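Local coordinates for protein esterase (Uncultured bacterium, PDB 5EGN) that degrades N-acyl homoserine lactones, the signals of bacterial quorum sensing, and probably acts as a carboxylesterase of the alpha/beta hydrolase fold, at residues A[26-31]-A[173-178]; A[51-56]-A[69-74]; A[137-142]-A[167-172]. The protein carries 2 engineered substitutions. One frame throughout, in Å; residues are numbered along the deposited sequence.

Overall arrangement
From the N terminus, the chain first runs through the loop 26-31, just after strand 21-25, and its partner comes only much later, at 173-178; interaction 1 thus closes a loop of more than 140 residues. Both other contacts nest inside it, one after the other. Interaction 2 closes a short loop, joining the end of strand 47-51 and the turn beyond it to helix 68-81. Interaction 3 lies in the helical insertion between strands 110-116 and 206-211, where helix 138-146 meets the chain leaving helix 159-168. Interaction 1 touches both neighbours, through H26 with H53 and N174 with H168, and so links the sheet core to the helical cap.

Interaction 1 (A[26-31]-A[173-178]); sequences HPFSTN and SNFPKH
The backbones of S29 and F175 come closest, 5.7 Å from CA to CA, where the type II turn P27-T30 meets the irregular chain before helix 177-185. F175 CB points toward the turn, and chi1 -176° sets CG anti to the backbone N. S29 CA lies over one face of the F175 ring, 3.8 Å from its centroid, in a CH-pi contact; a small residue suits the place because the ring can lie close against its backbone. The rim of the same ring, at CZ and CE1, points at the face of F28 in an edge-to-face pair whose planes are 79° apart. F28 CZ and F175 CZ are 3.7 Å apart. Both phenyl groups also meet H56 and F180, so they belong to a larger aromatic cluster.

In alpha/beta hydrolases the loop after strand 21-25 commonly helps to form the oxyanion hole, and F28 does lie near the probable nucleophile elbow; the other segment belongs to the helical cap. A polar link runs beside the rings. N31 ND2 donates to N174 OD1 at 2.6 Å, coming from above the carbonyl plane, with the two amides turned 73° from one another. N174 ND2 makes a weak bond to S29 O (3.0 Å) and a further one to H168 O. An asparagine serves well here because its amide donates and accepts at once. P27 O accepts from T30 OG1 and from H26 ND1, which reach it from opposite faces of its carbonyl plane. F40 of the second subunit packs on N31 and N174.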
ATOM      1  N   HIS A  26      -5.946  -2.212 -10.197  1.00 23.50           N
ATOM      2  CA  HIS A  26      -6.589  -1.283  -9.270  1.00 23.58           C
ATOM      3  C   HIS A  26      -7.763  -0.525  -9.898  1.00 23.88           C
ATOM      4  O   HIS A  26      -7.833  -0.398 -11.119  1.00 24.35           O
ATOM      5  CB  HIS A  26      -5.555  -0.287  -8.740  1.00 23.71           C
ATOM      6  CG  HIS A  26      -5.098   0.707  -9.760  1.00 23.26           C
ATOM      7  ND1 HIS A  26      -5.814   1.845 -10.066  1.00 22.76           N
ATOM      8  CD2 HIS A  26      -3.998   0.732 -10.549  1.00 23.67           C
ATOM      9  CE1 HIS A  26      -5.176   2.528 -10.998  1.00 23.97           C
ATOM     10  NE2 HIS A  26      -4.070   1.876 -11.309  1.00 23.98           N
ATOM     11  N   PRO A  27      -8.683  -0.009  -9.061  1.00 24.14           N
ATOM     12  CA  PRO A  27      -9.799   0.799  -9.568  1.00 24.87           C
ATOM     13  C   PRO A  27      -9.366   2.175 -10.069  1.00 24.78           C
ATOM     14  O   PRO A  27      -8.214   2.571  -9.896  1.00 25.01           O
ATOM     15  CB  PRO A  27     -10.715   0.936  -8.347  1.00 24.81           C
ATOM     16  CG  PRO A  27      -9.807   0.797  -7.189  1.00 24.29           C
ATOM     17  CD  PRO A  27      -8.793  -0.230  -7.608  1.00 24.10           C
ATOM     18  N   PHE A  28     -10.304   2.890 -10.681  1.00 25.29           N
ATOM     19  CA  PHE A  28     -10.043   4.194 -11.279  1.00 26.76           C
ATOM     20  C   PHE A  28      -9.635   5.229 -10.228  1.00 26.02           C
ATOM     21  O   PHE A  28     -10.142   5.214  -9.106  1.00 26.05           O
ATOM     22  CB  PHE A  28     -11.284   4.661 -12.049  1.00 27.16           C
ATOM     23  CG  PHE A  28     -11.018   5.768 -13.028  1.00 27.71           C
ATOM     24  CD1 PHE A  28      -9.994   5.666 -13.955  1.00 28.72           C
ATOM     25  CD2 PHE A  28     -11.815   6.899 -13.039  1.00 28.55           C
ATOM     26  CE1 PHE A  28      -9.760   6.686 -14.861  1.00 28.82           C
ATOM     27  CE2 PHE A  28     -11.588   7.920 -13.942  1.00 29.33           C
ATOM     28  CZ  PHE A  28     -10.557   7.813 -14.855  1.00 29.54           C
ATOM     29  N   SER A  29      -8.698   6.099 -10.611  1.00 27.07           N
ATOM     30  CA  SER A  29      -8.186   7.204  -9.786  1.00 28.02           C
ATOM     31  C   SER A  29      -7.279   6.754  -8.638  1.00 26.47           C
ATOM     32  O   SER A  29      -6.713   7.589  -7.933  1.00 25.22           O
ATOM     33  CB  SER A  29      -9.335   8.042  -9.215  1.00 29.67           C
ATOM     34  OG  SER A  29      -9.838   7.462  -8.025  1.00 28.83           O
ATOM     35  N   THR A  30      -7.135   5.446  -8.452  1.00 25.33           N
ATOM     36  CA  THR A  30      -6.264   4.926  -7.403  1.00 24.24           C
ATOM     37  C   THR A  30      -4.956   4.417  -7.992  1.00 23.69           C
ATOM     38  O   THR A  30      -4.550   4.835  -9.076  1.00 24.59           O
ATOM     39  CB  THR A  30      -6.935   3.784  -6.618  1.00 24.35           C
ATOM     40  OG1 THR A  30      -7.025   2.618  -7.447  1.00 23.95           O
ATOM     41  CG2 THR A  30      -8.328   4.190  -6.168  1.00 24.51           C
ATOM     42  N   ASN A  31      -4.296   3.520  -7.266  1.00 23.16           N
ATOM     43  CA  ASN A  31      -3.113   2.834  -7.771  1.00 23.28           C
ATOM     44  C   ASN A  31      -2.933   1.471  -7.114  1.00 22.81           C
ATOM     45  O   ASN A  31      -3.811   1.003  -6.390  1.00 23.04           O
ATOM     46  CB  ASN A  31      -1.856   3.682  -7.568  1.00 23.88           C
ATOM     47  CG  ASN A  31      -1.631   4.061  -6.119  1.00 23.31           C
ATOM     48  OD1 ASN A  31      -1.213   3.239  -5.304  1.00 22.61           O
ATOM     49  ND2 ASN A  31      -1.891   5.321  -5.794  1.00 23.36           N
ATOM     50  N   SER A 173      -0.315  14.311  -8.403  1.00 28.25           N
ATOM     51  CA  SER A 173       0.847  13.448  -8.554  1.00 27.89           C
ATOM     52  C   SER A 173       0.422  12.003  -8.792  1.00 26.94           C
ATOM     53  O   SER A 173       1.122  11.242  -9.456  1.00 26.84           O
ATOM     54  CB  SER A 173       1.740  13.536  -7.316  1.00 26.69           C
ATOM     55  OG  SER A 173       1.741  14.849  -6.785  1.00 28.66           O
ATOM     56  N   ASN A 174      -0.730  11.635  -8.243  1.00 26.61           N
ATOM     57  CA  ASN A 174      -1.260  10.287  -8.397  1.00 26.79           C
ATOM     58  C   ASN A 174      -2.276  10.208  -9.529  1.00 27.22           C
ATOM     59  O   ASN A 174      -2.258   9.277 -10.333  1.00 26.45           O
ATOM     60  CB  ASN A 174      -1.898   9.817  -7.087  1.00 25.96           C
ATOM     61  CG  ASN A 174      -2.595   8.479  -7.221  1.00 25.02           C
ATOM     62  OD1 ASN A 174      -1.953   7.431  -7.244  1.00 24.83           O
ATOM     63  ND2 ASN A 174      -3.922   8.508  -7.300  1.00 25.75           N
ATOM     64  N   PHE A 175      -3.156  11.199  -9.587  1.00 28.16           N
ATOM     65  CA  PHE A 175      -4.229  11.218 -10.568  1.00 29.18           C
ATOM     66  C   PHE A 175      -4.507  12.647 -11.011  1.00 30.13           C
ATOM     67  O   PHE A 175      -5.305  13.349 -10.391  1.00 30.93           O
ATOM     68  CB  PHE A 175      -5.490  10.579  -9.983  1.00 29.41           C
ATOM     69  CG  PHE A 175      -6.628  10.469 -10.954  1.00 30.95           C
ATOM     70  CD1 PHE A 175      -6.578   9.566 -12.001  1.00 33.73           C
ATOM     71  CD2 PHE A 175      -7.763  11.249 -10.804  1.00 32.73           C
ATOM     72  CE1 PHE A 175      -7.628   9.453 -12.892  1.00 31.77           C
ATOM     73  CE2 PHE A 175      -8.818  11.141 -11.691  1.00 36.15           C
ATOM     74  CZ  PHE A 175      -8.750  10.241 -12.737  1.00 33.06           C
ATOM     75  N   PRO A 176      -3.837  13.089 -12.085  1.00 30.49           N
ATOM     76  CA  PRO A 176      -4.032  14.452 -12.584  1.00 31.84           C
ATOM     77  C   PRO A 176      -5.366  14.606 -13.301  1.00 33.86           C
ATOM     78  O   PRO A 176      -5.973  13.615 -13.697  1.00 34.12           O
ATOM     79  CB  PRO A 176      -2.861  14.642 -13.548  1.00 31.60           C
ATOM     80  CG  PRO A 176      -2.552  13.280 -14.027  1.00 30.68           C
ATOM     81  CD  PRO A 176      -2.860  12.339 -12.892  1.00 30.19           C
ATOM     82  N   LYS A 177      -5.809  15.847 -13.462  1.00 35.66           N
ATOM     83  CA  LYS A 177      -7.132  16.135 -14.003  1.00 37.69           C
ATOM     84  C   LYS A 177      -7.264  15.765 -15.479  1.00 38.63           C
ATOM     85  O   LYS A 177      -8.333  15.344 -15.937  1.00 46.23           O
ATOM     86  CB  LYS A 177      -7.453  17.614 -13.805  1.00 39.89           C
ATOM     87  CG  LYS A 177      -8.887  17.976 -14.098  1.00 43.06           C
ATOM     88  CD  LYS A 177      -9.856  17.056 -13.385  1.00 45.28           C
ATOM     89  CE  LYS A 177     -11.119  16.919 -14.213  1.00 52.81           C
ATOM     90  NZ  LYS A 177     -11.703  18.245 -14.573  1.00 54.81           N
ATOM     91  N   HIS A 178      -6.170  15.919 -16.216  1.00 37.88           N
ATOM     92  CA  HIS A 178      -6.182  15.670 -17.651  1.00 37.97           C
ATOM     93  C   HIS A 178      -6.370  14.189 -17.965  1.00 37.93           C
ATOM     94  O   HIS A 178      -6.858  13.835 -19.034  1.00 41.49           O
ATOM     95  CB  HIS A 178      -4.895  16.185 -18.299  1.00 36.24           C
ATOM     96  CG  HIS A 178      -3.722  15.267 -18.138  1.00 35.05           C
ATOM     97  ND1 HIS A 178      -2.837  15.366 -17.086  1.00 36.27           N
ATOM     98  CD2 HIS A 178      -3.280  14.244 -18.907  1.00 35.43           C
ATOM     99  CE1 HIS A 178      -1.907  14.435 -17.209  1.00 37.02           C
ATOM    100  NE2 HIS A 178      -2.152  13.741 -18.304  1.00 35.93           N
TER

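Interaction 2 (A[51-56]-A[69-74]); sequences IDHRGH and MEHADD
R54 and D74 form the salt bridge that joins the loop to the helix. The guanidinium grips the carboxylate side-on: NE of R54 donates to OD2 of D74 at 2.6 Å, and NH2 of R54 to OD1 of D74 at 2.9 Å. Each oxygen uses its syn lone pair, although the two planes are inclined by 28°. The arginine chain is bent at chi3 (57°), which turns its NE beside the aspartate. Arginine suits the site because it can present two N-H groups together, matched by the two oxygens of D74, and still keep NH1, which bonds to G65 O. E70 may add a weak electrostatic attraction: its OE2 stands 4.2 Å from R54 NH1, well out of the guanidinium plane, where no N-H points at it, while its OE1 is bonded to S67.

A water bridges the loop and the helix. It accepts from R54 N and donates to D74 OD2 at 2.6 Å, so that this carboxylate oxygen takes both the arginine and the water; it also bonds to H71 ND1. H53 turns its NE2 to H26 O.

The chain after strand 47-51 reads DHRGHGRS, matching the D-x-R-G-x-G-x-S pattern seen there in many alpha/beta hydrolases, and helix 68-81 is the helix of the crossover from strand 47-51 to strand 87-92. Residues 53-56 make a type II turn, closed by H56 N to H53 O (3.1 Å). G55 fits there because at its backbone angles a side chain would press against the preceding carbonyl.

Van der Waals and ring contacts complete the interface. H71 lays CE1 against R54 CG (3.4 Å) and H53 CB (3.7 Å); histidine suits the place by pairing this packing carbon with a water-binding nitrogen. The H53 and H71 imidazoles meet obliquely. H53 also stacks on the H26 ring and touches I94 and I98 of helix 94-105.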
ATOM      1  N   ILE A  51      -0.388  -3.826 -10.797  1.00 22.67           N
ATOM      2  CA  ILE A  51      -0.062  -2.817 -11.809  1.00 22.66           C
ATOM      3  C   ILE A  51      -0.694  -1.439 -11.584  1.00 23.34           C
ATOM      4  O   ILE A  51      -1.859  -1.325 -11.194  1.00 23.01           O
ATOM      5  CB  ILE A  51      -0.460  -3.313 -13.225  1.00 23.69           C
ATOM      6  CG1 ILE A  51       0.339  -4.560 -13.586  1.00 23.56           C
ATOM      7  CG2 ILE A  51      -0.210  -2.244 -14.278  1.00 24.17           C
ATOM      8  CD1 ILE A  51      -0.032  -5.161 -14.922  1.00 24.36           C
ATOM      9  N   ASP A  52       0.107  -0.402 -11.819  1.00 24.03           N
ATOM     10  CA  ASP A  52      -0.382   0.964 -11.947  1.00 24.47           C
ATOM     11  C   ASP A  52      -0.807   1.229 -13.389  1.00 24.78           C
ATOM     12  O   ASP A  52       0.020   1.186 -14.300  1.00 26.51           O
ATOM     13  CB  ASP A  52       0.696   1.963 -11.527  1.00 25.24           C
ATOM     14  CG  ASP A  52       0.798   2.119 -10.026  1.00 24.80           C
ATOM     15  OD1 ASP A  52       0.313   1.230  -9.293  1.00 24.05           O
ATOM     16  OD2 ASP A  52       1.366   3.137  -9.579  1.00 25.18           O
ATOM     17  N   HIS A  53      -2.093   1.491 -13.595  1.00 25.54           N
ATOM     18  CA  HIS A  53      -2.594   1.840 -14.920  1.00 26.56           C
ATOM     19  C   HIS A  53      -1.935   3.124 -15.401  1.00 27.86           C
ATOM     20  O   HIS A  53      -1.432   3.907 -14.595  1.00 31.95           O
ATOM     21  CB  HIS A  53      -4.114   2.011 -14.903  1.00 26.50           C
ATOM     22  CG  HIS A  53      -4.851   0.843 -14.327  1.00 25.29           C
ATOM     23  ND1 HIS A  53      -4.376  -0.449 -14.396  1.00 24.62           N
ATOM     24  CD2 HIS A  53      -6.032   0.773 -13.666  1.00 24.20           C
ATOM     25  CE1 HIS A  53      -5.231  -1.264 -13.805  1.00 24.17           C
ATOM     26  NE2 HIS A  53      -6.244  -0.547 -13.354  1.00 23.94           N
ATOM     27  N   ARG A  54      -1.936   3.343 -16.712  1.00 27.74           N
ATOM     28  CA  ARG A  54      -1.427   4.594 -17.253  1.00 28.94           C
ATOM     29  C   ARG A  54      -2.307   5.740 -16.769  1.00 29.00           C
ATOM     30  O   ARG A  54      -3.528   5.609 -16.701  1.00 28.34           O
ATOM     31  CB  ARG A  54      -1.373   4.556 -18.783  1.00 29.73           C
ATOM     32  CG  ARG A  54      -2.705   4.293 -19.463  1.00 29.77           C
ATOM     33  CD  ARG A  54      -2.598   4.497 -20.964  1.00 30.60           C
ATOM     34  NE  ARG A  54      -1.561   3.654 -21.552  1.00 30.73           N
ATOM     35  CZ  ARG A  54      -1.180   3.712 -22.824  1.00 30.79           C
ATOM     36  NH1 ARG A  54      -1.751   4.576 -23.652  1.00 31.46           N
ATOM     37  NH2 ARG A  54      -0.228   2.904 -23.270  1.00 32.14           N
ATOM     38  N   GLY A  55      -1.681   6.853 -16.412  1.00 29.06           N
ATOM     39  CA  GLY A  55      -2.410   7.984 -15.870  1.00 29.01           C
ATOM     40  C   GLY A  55      -2.627   7.869 -14.373  1.00 28.60           C
ATOM     41  O   GLY A  55      -3.250   8.735 -13.761  1.00 28.25           O
ATOM     42  N   HIS A  56      -2.108   6.796 -13.783  1.00 27.81           N
ATOM     43  CA  HIS A  56      -2.282   6.550 -12.357  1.00 27.11           C
ATOM     44  C   HIS A  56      -0.959   6.297 -11.650  1.00 26.85           C
ATOM     45  O   HIS A  56      -0.058   5.665 -12.201  1.00 26.49           O
ATOM     46  CB  HIS A  56      -3.213   5.357 -12.126  1.00 27.18           C
ATOM     47  CG  HIS A  56      -4.599   5.558 -12.649  1.00 27.42           C
ATOM     48  ND1 HIS A  56      -4.916   5.431 -13.984  1.00 27.79           N
ATOM     49  CD2 HIS A  56      -5.753   5.878 -12.017  1.00 27.58           C
ATOM     50  CE1 HIS A  56      -6.206   5.663 -14.153  1.00 28.35           C
ATOM     51  NE2 HIS A  56      -6.737   5.936 -12.974  1.00 27.71           N
ATOM     52  N   MET A  69      -8.810  -0.967 -24.105  1.00 31.53           N
ATOM     53  CA  MET A  69      -7.956  -1.805 -24.938  1.00 31.75           C
ATOM     54  C   MET A  69      -6.482  -1.453 -24.740  1.00 31.29           C
ATOM     55  O   MET A  69      -5.627  -2.336 -24.651  1.00 30.80           O
ATOM     56  CB  MET A  69      -8.335  -1.664 -26.414  1.00 31.88           C
ATOM     57  CG  MET A  69      -9.799  -1.940 -26.722  1.00 32.92           C
ATOM     58  SD  MET A  69     -10.847  -0.486 -26.515  1.00 35.10           S
ATOM     59  CE  MET A  69     -12.452  -1.164 -26.922  1.00 35.90           C
ATOM     60  N   GLU A  70      -6.193  -0.158 -24.669  1.00 30.99           N
ATOM     61  CA  GLU A  70      -4.826   0.313 -24.462  1.00 31.42           C
ATOM     62  C   GLU A  70      -4.305  -0.073 -23.074  1.00 30.68           C
ATOM     63  O   GLU A  70      -3.140  -0.459 -22.923  1.00 30.65           O
ATOM     64  CB  GLU A  70      -4.754   1.828 -24.672  1.00 31.76           C
ATOM     65  CG  GLU A  70      -4.756   2.229 -26.147  1.00 32.73           C
ATOM     66  CD  GLU A  70      -5.058   3.698 -26.362  1.00 33.26           C
ATOM     67  OE1 GLU A  70      -6.120   4.161 -25.893  1.00 34.13           O
ATOM     68  OE2 GLU A  70      -4.241   4.388 -27.010  1.00 33.15           O
ATOM     69  N   HIS A  71      -5.170   0.036 -22.069  1.00 30.72           N
ATOM     70  CA  HIS A  71      -4.862  -0.442 -20.723  1.00 30.01           C
ATOM     71  C   HIS A  71      -4.506  -1.926 -20.750  1.00 29.76           C
ATOM     72  O   HIS A  71      -3.508  -2.364 -20.155  1.00 29.31           O
ATOM     73  CB  HIS A  71      -6.046  -0.212 -19.781  1.00 29.60           C
ATOM     74  CG  HIS A  71      -6.149   1.187 -19.257  1.00 29.35           C
ATOM     75  ND1 HIS A  71      -5.174   1.760 -18.470  1.00 29.21           N
ATOM     76  CD2 HIS A  71      -7.123   2.119 -19.385  1.00 30.45           C
ATOM     77  CE1 HIS A  71      -5.538   2.988 -18.145  1.00 29.33           C
ATOM     78  NE2 HIS A  71      -6.717   3.230 -18.690  1.00 30.29           N
ATOM     79  N   ALA A  72      -5.340  -2.692 -21.448  1.00 30.22           N
ATOM     80  CA  ALA A  72      -5.131  -4.124 -21.603  1.00 30.07           C
ATOM     81  C   ALA A  72      -3.784  -4.411 -22.254  1.00 30.75           C
ATOM     82  O   ALA A  72      -3.092  -5.354 -21.872  1.00 30.04           O
ATOM     83  CB  ALA A  72      -6.259  -4.739 -22.415  1.00 29.98           C
ATOM     84  N   ASP A  73      -3.409  -3.590 -23.231  1.00 31.78           N
ATOM     85  CA  ASP A  73      -2.121  -3.753 -23.896  1.00 33.44           C
ATOM     86  C   ASP A  73      -0.974  -3.443 -22.934  1.00 32.37           C
ATOM     87  O   ASP A  73       0.073  -4.084 -22.993  1.00 32.51           O
ATOM     88  CB  ASP A  73      -2.031  -2.871 -25.142  1.00 37.19           C
ATOM     89  CG  ASP A  73      -0.842  -3.226 -26.026  1.00 47.21           C
ATOM     90  OD1 ASP A  73      -0.207  -4.274 -25.785  1.00 41.96           O
ATOM     91  OD2 ASP A  73      -0.547  -2.460 -26.971  1.00 50.35           O
ATOM     92  N   ASP A  74      -1.173  -2.466 -22.051  1.00 31.83           N
ATOM     93  CA  ASP A  74      -0.189  -2.196 -21.000  1.00 30.66           C
ATOM     94  C   ASP A  74       0.011  -3.439 -20.129  1.00 30.02           C
ATOM     95  O   ASP A  74       1.151  -3.847 -19.843  1.00 29.55           O
ATOM     96  CB  ASP A  74      -0.620  -1.003 -20.140  1.00 30.41           C
ATOM     97  CG  ASP A  74      -0.633   0.305 -20.913  1.00 30.51           C
ATOM     98  OD1 ASP A  74       0.063   0.397 -21.945  1.00 31.73           O
ATOM     99  OD2 ASP A  74      -1.330   1.248 -20.480  1.00 29.60           O
TER
HETATM  100  O   HOH W   1      -2.753   1.022 -18.355  1.00 28.81           O

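Interaction 3 (A[137-142]-A[167-172]); sequences DYIGAF and AHFSVP
F142 N donates to Y138 O at 2.9 Å, a helical i to i+4 bond; that spacing brings both side chains to the side of helix 138-146 where F169 lies. F169, on the chain that follows helix 159-168, carries most of the contact. Its CB points toward helix 138-146, and chi1 66° sets CG between the backbone N and the carbonyl carbon.

F142 meets it in an offset stack. The centroids are 4.2 Å apart and the planes are inclined by 23°, so the rings overlap without being quite parallel. F142 CD2 lies over CD2 and CE2 of F169, while F142 CB lies over the CE1-CZ side of the same face, 3.9 Å from the centroid, in a CH-pi contact. The two side chains run in opposite directions past each other. Phenylalanine suits both places because its flat faces can overlap in the stack.

Y138 also passes F169 in the opposite sense. Its OH reaches F169 CB at 3.6 Å, and the carbonyl oxygen of F169 lies near the plane of the tyrosine ring, at its edge. The same tyrosine ring makes a cation-pi contact with K177 and meets F180, both on helix 177-185; a long aromatic side chain can serve all these partners at once. The branched I139 offers its CG2, 3.8 Å from F169 CE1.

These segments belong to the helical cap inserted into the alpha/beta hydrolase fold. Beyond F169 the packing reaches the dimer: H168 bonds through NE2 to Y36 OH of the second subunit. Between the two segments, van der Waals and ring-ring forces do the work, so shape and overlap, more than directed polar bonds, fix how helix 138-146 sits against the chain around F169.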
ATOM      1  N   ASP A 137     -18.481  20.779 -11.125  1.00 46.59           N
ATOM      2  CA  ASP A 137     -17.565  20.722  -9.996  1.00 45.56           C
ATOM      3  C   ASP A 137     -16.971  19.325  -9.901  1.00 44.85           C
ATOM      4  O   ASP A 137     -17.591  18.414  -9.367  1.00 44.48           O
ATOM      5  CB  ASP A 137     -18.279  21.096  -8.697  1.00 45.01           C
ATOM      6  CG  ASP A 137     -17.314  21.394  -7.566  1.00 45.15           C
ATOM      7  OD1 ASP A 137     -16.091  21.201  -7.751  1.00 43.79           O
ATOM      8  OD2 ASP A 137     -17.778  21.814  -6.487  1.00 52.07           O
ATOM      9  N   TYR A 138     -15.766  19.168 -10.431  1.00 44.15           N
ATOM     10  CA  TYR A 138     -15.120  17.863 -10.520  1.00 44.59           C
ATOM     11  C   TYR A 138     -14.933  17.186  -9.160  1.00 43.40           C
ATOM     12  O   TYR A 138     -15.450  16.090  -8.926  1.00 44.56           O
ATOM     13  CB  TYR A 138     -13.767  18.000 -11.217  1.00 45.13           C
ATOM     14  CG  TYR A 138     -12.845  16.819 -11.012  1.00 46.16           C
ATOM     15  CD1 TYR A 138     -13.088  15.605 -11.638  1.00 46.00           C
ATOM     16  CD2 TYR A 138     -11.722  16.923 -10.199  1.00 45.79           C
ATOM     17  CE1 TYR A 138     -12.239  14.524 -11.458  1.00 45.07           C
ATOM     18  CE2 TYR A 138     -10.872  15.849 -10.009  1.00 46.81           C
ATOM     19  CZ  TYR A 138     -11.135  14.654 -10.641  1.00 49.65           C
ATOM     20  OH  TYR A 138     -10.288  13.588 -10.458  1.00 55.56           O
ATOM     21  N   ILE A 139     -14.191  17.843  -8.274  1.00 44.60           N
ATOM     22  CA  ILE A 139     -13.843  17.284  -6.971  1.00 43.58           C
ATOM     23  C   ILE A 139     -15.081  17.035  -6.108  1.00 42.57           C
ATOM     24  O   ILE A 139     -15.188  16.005  -5.433  1.00 45.07           O
ATOM     25  CB  ILE A 139     -12.864  18.215  -6.232  1.00 43.20           C
ATOM     26  CG1 ILE A 139     -11.528  18.272  -6.979  1.00 43.35           C
ATOM     27  CG2 ILE A 139     -12.643  17.753  -4.800  1.00 41.98           C
ATOM     28  CD1 ILE A 139     -10.631  19.414  -6.561  1.00 43.67           C
ATOM     29  N   GLY A 140     -16.019  17.979  -6.143  1.00 42.95           N
ATOM     30  CA  GLY A 140     -17.258  17.860  -5.397  1.00 43.22           C
ATOM     31  C   GLY A 140     -18.090  16.681  -5.866  1.00 42.02           C
ATOM     32  O   GLY A 140     -18.526  15.855  -5.059  1.00 43.69           O
ATOM     33  N   ALA A 141     -18.303  16.601  -7.177  1.00 43.20           N
ATOM     34  CA  ALA A 141     -19.038  15.489  -7.770  1.00 43.06           C
ATOM     35  C   ALA A 141     -18.382  14.149  -7.447  1.00 40.43           C
ATOM     36  O   ALA A 141     -19.070  13.185  -7.105  1.00 39.69           O
ATOM     37  CB  ALA A 141     -19.152  15.668  -9.276  1.00 43.85           C
ATOM     38  N   PHE A 142     -17.056  14.092  -7.552  1.00 41.10           N
ATOM     39  CA  PHE A 142     -16.328  12.854  -7.279  1.00 40.38           C
ATOM     40  C   PHE A 142     -16.482  12.439  -5.817  1.00 39.32           C
ATOM     41  O   PHE A 142     -16.648  11.257  -5.518  1.00 37.79           O
ATOM     42  CB  PHE A 142     -14.844  13.001  -7.627  1.00 40.21           C
ATOM     43  CG  PHE A 142     -14.197  11.716  -8.083  1.00 39.81           C
ATOM     44  CD1 PHE A 142     -13.687  11.595  -9.367  1.00 41.20           C
ATOM     45  CD2 PHE A 142     -14.111  10.627  -7.231  1.00 39.38           C
ATOM     46  CE1 PHE A 142     -13.096  10.414  -9.785  1.00 40.35           C
ATOM     47  CE2 PHE A 142     -13.523   9.448  -7.645  1.00 45.02           C
ATOM     48  CZ  PHE A 142     -13.016   9.339  -8.922  1.00 39.98           C
ATOM     49  N   ALA A 167      -8.609  11.196  -1.170  1.00 26.71           N
ATOM     50  CA  ALA A 167      -7.265  11.729  -1.337  1.00 26.88           C
ATOM     51  C   ALA A 167      -6.676  11.358  -2.696  1.00 27.55           C
ATOM     52  O   ALA A 167      -5.926  12.135  -3.285  1.00 28.10           O
ATOM     53  CB  ALA A 167      -6.366  11.231  -0.225  1.00 26.46           C
ATOM     54  N   HIS A 168      -7.024  10.170  -3.186  1.00 26.85           N
ATOM     55  CA  HIS A 168      -6.468   9.656  -4.438  1.00 26.23           C
ATOM     56  C   HIS A 168      -6.666  10.583  -5.640  1.00 27.83           C
ATOM     57  O   HIS A 168      -5.736  10.792  -6.419  1.00 27.58           O
ATOM     58  CB  HIS A 168      -7.068   8.284  -4.755  1.00 25.71           C
ATOM     59  CG  HIS A 168      -6.249   7.134  -4.257  1.00 24.18           C
ATOM     60  ND1 HIS A 168      -4.958   6.902  -4.680  1.00 23.75           N
ATOM     61  CD2 HIS A 168      -6.540   6.144  -3.380  1.00 23.81           C
ATOM     62  CE1 HIS A 168      -4.488   5.822  -4.081  1.00 23.26           C
ATOM     63  NE2 HIS A 168      -5.428   5.344  -3.288  1.00 22.89           N
ATOM     64  N   PHE A 169      -7.865  11.138  -5.798  1.00 28.75           N
ATOM     65  CA  PHE A 169      -8.143  11.967  -6.968  1.00 30.47           C
ATOM     66  C   PHE A 169      -7.858  13.445  -6.718  1.00 30.97           C
ATOM     67  O   PHE A 169      -7.959  14.263  -7.632  1.00 32.17           O
ATOM     68  CB  PHE A 169      -9.594  11.786  -7.433  1.00 33.69           C
ATOM     69  CG  PHE A 169     -10.625  12.288  -6.457  1.00 34.46           C
ATOM     70  CD1 PHE A 169     -11.019  13.616  -6.465  1.00 35.21           C
ATOM     71  CD2 PHE A 169     -11.225  11.424  -5.558  1.00 33.40           C
ATOM     72  CE1 PHE A 169     -11.970  14.078  -5.580  1.00 35.90           C
ATOM     73  CE2 PHE A 169     -12.181  11.882  -4.675  1.00 33.40           C
ATOM     74  CZ  PHE A 169     -12.552  13.210  -4.685  1.00 35.52           C
ATOM     75  N   SER A 170      -7.507  13.783  -5.483  1.00 30.67           N
ATOM     76  CA  SER A 170      -7.190  15.164  -5.138  1.00 30.35           C
ATOM     77  C   SER A 170      -5.690  15.413  -5.230  1.00 30.09           C
ATOM     78  O   SER A 170      -5.232  16.551  -5.118  1.00 34.36           O
ATOM     79  CB  SER A 170      -7.697  15.498  -3.734  1.00 31.20           C
ATOM     80  OG  SER A 170      -9.109  15.397  -3.667  1.00 37.26           O
ATOM     81  N   VAL A 171      -4.928  14.344  -5.433  1.00 28.96           N
ATOM     82  CA  VAL A 171      -3.484  14.455  -5.586  1.00 28.64           C
ATOM     83  C   VAL A 171      -3.091  14.316  -7.055  1.00 28.72           C
ATOM     84  O   VAL A 171      -3.146  13.220  -7.615  1.00 28.24           O
ATOM     85  CB  VAL A 171      -2.742  13.396  -4.747  1.00 28.01           C
ATOM     86  CG1 VAL A 171      -1.242  13.484  -4.983  1.00 27.93           C
ATOM     87  CG2 VAL A 171      -3.062  13.573  -3.271  1.00 28.01           C
ATOM     88  N   PRO A 172      -2.700  15.436  -7.685  1.00 28.37           N
ATOM     89  CA  PRO A 172      -2.324  15.471  -9.103  1.00 28.79           C
ATOM     90  C   PRO A 172      -1.144  14.557  -9.410  1.00 28.09           C
ATOM     91  O   PRO A 172      -0.997  14.092 -10.539  1.00 28.01           O
ATOM     92  CB  PRO A 172      -1.943  16.939  -9.331  1.00 29.50           C
ATOM     93  CG  PRO A 172      -2.633  17.686  -8.247  1.00 29.28           C
ATOM     94  CD  PRO A 172      -2.623  16.770  -7.065  1.00 29.21           C
TER